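PDB 1O8P: putatuve endo-xylanase from Clostridium stercorarium, which probably degrades xylan as an endo-xylanase, its family 6 carbohydrate-binding module, a non-catalytic beta-sandwich domain, probably binding xylan and cellulose chains. Local coordinates for residues A[81-87]-A[138-142]. Coordinates in Å, arbitrary orientation, origin at the centre of the assembly. Numbering follows the deposited sequence.
Sequences VATQNAT and PVNVD. With CA (calcium ion), chain B.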
ATOM      1  N   VAL A  81       5.091  -5.536  -5.047  1.00 19.32           N
ATOM      2  CA  VAL A  81       5.009  -6.424  -3.871  1.00 18.57           C
ATOM      3  C   VAL A  81       5.802  -7.725  -4.099  1.00 19.05           C
ATOM      4  O   VAL A  81       6.013  -8.143  -5.236  1.00 19.39           O
ATOM      5  CB  VAL A  81       3.536  -6.767  -3.503  1.00 18.99           C
ATOM      6  CG1 VAL A  81       2.769  -5.530  -2.981  1.00 15.31           C
ATOM      7  CG2 VAL A  81       2.828  -7.326  -4.704  1.00 17.17           C
ATOM      8  N   ALA A  82       6.282  -8.335  -3.026  1.00 19.20           N
ATOM      9  CA  ALA A  82       6.879  -9.683  -3.107  1.00 19.58           C
ATOM     10  C   ALA A  82       6.280 -10.512  -2.008  1.00 19.76           C
ATOM     11  O   ALA A  82       6.108 -10.011  -0.887  1.00 19.53           O
ATOM     12  CB  ALA A  82       8.388  -9.618  -2.897  1.00 17.88           C
ATOM     13  N   THR A  83       5.988 -11.783  -2.302  1.00 20.25           N
ATOM     14  CA  THR A  83       5.575 -12.713  -1.259  1.00 20.95           C
ATOM     15  C   THR A  83       5.790 -14.163  -1.671  1.00 22.50           C
ATOM     16  O   THR A  83       5.998 -14.466  -2.855  1.00 22.34           O
ATOM     17  CB  THR A  83       4.102 -12.444  -0.805  1.00 20.87           C
ATOM     18  OG1 THR A  83       3.787 -13.261   0.334  1.00 21.64           O
ATOM     19  CG2 THR A  83       3.068 -12.828  -1.883  1.00 19.10           C
ATOM     20  N   GLN A  84       5.762 -15.057  -0.693  1.00 23.73           N
ATOM     21  CA  GLN A  84       5.818 -16.492  -0.967  1.00 24.51           C
ATOM     22  C   GLN A  84       4.453 -17.209  -0.924  1.00 25.15           C
ATOM     23  O   GLN A  84       4.358 -18.345  -1.325  1.00 25.29           O
ATOM     24  CB  GLN A  84       6.735 -17.157   0.044  1.00 24.46           C
ATOM     25  CG  GLN A  84       8.173 -16.935  -0.243  1.00 25.58           C
ATOM     26  CD  GLN A  84       9.027 -17.757   0.669  1.00 29.65           C
ATOM     27  OE1 GLN A  84       8.617 -18.851   1.077  1.00 35.98           O
ATOM     28  NE2 GLN A  84      10.208 -17.280   0.975  1.00 23.73           N
ATOM     29  N   ASN A  85       3.420 -16.558  -0.399  1.00 25.65           N
ATOM     30  CA  ASN A  85       2.078 -17.139  -0.315  1.00 25.90           C
ATOM     31  C   ASN A  85       1.012 -16.081  -0.630  1.00 25.87           C
ATOM     32  O   ASN A  85       1.187 -14.912  -0.286  1.00 23.94           O
ATOM     33  CB  ASN A  85       1.820 -17.726   1.068  1.00 26.03           C
ATOM     34  CG  ASN A  85       2.770 -18.891   1.398  1.00 30.81           C
ATOM     35  OD1 ASN A  85       3.858 -18.682   1.933  1.00 32.80           O
ATOM     36  ND2 ASN A  85       2.363 -20.117   1.063  1.00 31.56           N
ATOM     37  N   ALA A  86      -0.089 -16.533  -1.259  1.00 25.12           N
ATOM     38  CA  ALA A  86      -1.211 -15.686  -1.641  1.00 24.28           C
ATOM     39  C   ALA A  86      -1.769 -14.918  -0.450  1.00 24.27           C
ATOM     40  O   ALA A  86      -2.016 -15.478   0.621  1.00 24.48           O
ATOM     41  CB  ALA A  86      -2.317 -16.503  -2.307  1.00 23.90           C
ATOM     42  N   THR A  87      -2.001 -13.630  -0.660  1.00 22.82           N
ATOM     43  CA  THR A  87      -2.443 -12.772   0.414  1.00 20.88           C
ATOM     44  C   THR A  87      -3.150 -11.569  -0.182  1.00 20.52           C
ATOM     45  O   THR A  87      -3.260 -11.445  -1.412  1.00 21.63           O
ATOM     46  CB  THR A  87      -1.239 -12.435   1.349  1.00 21.27           C
ATOM     47  OG1 THR A  87      -1.724 -11.731   2.483  1.00 21.96           O
ATOM     48  CG2 THR A  87      -0.260 -11.478   0.701  1.00 18.39           C
ATOM     49  N   PRO A 138       1.795 -12.336   5.384  1.00 21.19           N
ATOM     50  CA  PRO A 138       3.144 -11.866   4.995  1.00 20.72           C
ATOM     51  C   PRO A 138       3.234 -11.375   3.523  1.00 20.30           C
ATOM     52  O   PRO A 138       2.789 -12.069   2.587  1.00 20.68           O
ATOM     53  CB  PRO A 138       4.032 -13.108   5.226  1.00 21.18           C
ATOM     54  CG  PRO A 138       3.211 -14.038   6.159  1.00 21.67           C
ATOM     55  CD  PRO A 138       1.785 -13.696   5.953  1.00 20.58           C
ATOM     56  N   VAL A 139       3.778 -10.177   3.339  1.00 19.03           N
ATOM     57  CA  VAL A 139       3.994  -9.579   2.025  1.00 18.26           C
ATOM     58  C   VAL A 139       5.038  -8.450   2.212  1.00 18.27           C
ATOM     59  O   VAL A 139       5.113  -7.837   3.266  1.00 18.06           O
ATOM     60  CB  VAL A 139       2.650  -9.028   1.388  1.00 19.23           C
ATOM     61  CG1 VAL A 139       2.038  -7.877   2.256  1.00 15.83           C
ATOM     62  CG2 VAL A 139       2.819  -8.610  -0.144  1.00 17.19           C
ATOM     63  N   ASN A 140       5.879  -8.234   1.214  1.00 17.82           N
ATOM     64  CA  ASN A 140       6.728  -7.034   1.191  1.00 18.01           C
ATOM     65  C   ASN A 140       6.177  -6.020   0.200  1.00 17.61           C
ATOM     66  O   ASN A 140       5.734  -6.385  -0.873  1.00 16.32           O
ATOM     67  CB  ASN A 140       8.160  -7.379   0.825  1.00 17.49           C
ATOM     68  CG  ASN A 140       8.897  -8.139   1.932  1.00 19.82           C
ATOM     69  OD1 ASN A 140      10.061  -8.427   1.782  1.00 23.80           O
ATOM     70  ND2 ASN A 140       8.233  -8.441   3.042  1.00 19.11           N
ATOM     71  N   VAL A 141       6.197  -4.739   0.582  1.00 17.46           N
ATOM     72  CA  VAL A 141       5.643  -3.686  -0.236  1.00 16.66           C
ATOM     73  C   VAL A 141       6.706  -2.611  -0.430  1.00 17.59           C
ATOM     74  O   VAL A 141       7.182  -2.023   0.539  1.00 17.32           O
ATOM     75  CB  VAL A 141       4.372  -3.067   0.358  1.00 16.57           C
ATOM     76  CG1 VAL A 141       3.649  -2.193  -0.723  1.00 15.14           C
ATOM     77  CG2 VAL A 141       3.415  -4.161   0.948  1.00 15.48           C
ATOM     78  N   ASP A 142       7.086  -2.400  -1.691  1.00 17.04           N
ATOM     79  CA  ASP A 142       8.076  -1.393  -2.059  1.00 17.95           C
ATOM     80  C   ASP A 142       7.323  -0.057  -2.127  1.00 18.15           C
ATOM     81  O   ASP A 142       7.645   0.866  -1.403  1.00 17.74           O
ATOM     82  CB  ASP A 142       8.703  -1.773  -3.409  1.00 17.26           C
ATOM     83  CG  ASP A 142       9.766  -0.834  -3.851  1.00 17.28           C
ATOM     84  OD1 ASP A 142      10.052   0.200  -3.175  1.00 14.61           O
ATOM     85  OD2 ASP A 142      10.371  -1.050  -4.907  1.00 18.91           O
TER
HETATM   86 CA    CA B1149      10.016   1.696  -1.311  1.00 28.93          CA
HETATM   87  O   HOH W   1       1.894 -14.536   2.242  1.00 20.60           O
HETATM   88  O   HOH W   2      12.187   2.769  -1.717  1.00 23.47           O
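In the beta-sandwich of this family 6 carbohydrate-binding module, strands 74-82 and 140-147 are antiparallel neighbours in the four-stranded sheet, and residues 81-87 and 138-142 lie at the edge of this pairing, 138-142 leading into strand 140-147. Ala82 and Asn140 form a hydrogen-bonded pair: Ala82 N donates to Asn140 O (3.0 Å) and Asn140 N to Ala82 O (2.8 Å). The next pair, Val81 with Val141, is non-hydrogen-bonded, and a CA-H...O contact from Val81 CA to Asn140 O (3.1 Å) fits the close approach of the strands. Beta-branched valines suit both the extended backbone and the apolar face here: Val81 CG1 lies 4.1 Å from Val141 CG1, and Val81 CB 3.9 Å from Val139 CG2, while Val106 of strand 100-106 also packs on Val81. On the opposite face, the small methyl of Ala82 sits beside Asn140, whose CB is 4.3 Å from Ala82 CB and whose amide ND2 bonds back to Val139 O (3.2 Å). Past the ladder, residues 83-87 cross over to strand 87-93 of the other sheet of the sandwich. Thr83 serves two roles there, its hydroxyl OG1 donating to Pro138 O (2.7 Å) and its carbon side reaching Val139; Thr87 likewise lays CG2 3.9 Å from Val139 CB. A water donates to Asn85 O (2.7 Å) and to Pro138 O (2.6 Å), so Pro138 O accepts from both the water and Thr83 OG1. At the other end, Asp142 joins Gln30, Glu32 and Ser52 around the calcium ion, which lies 2.4 Å from Asp142 OD1 and 2.5 Å from Asp142 O.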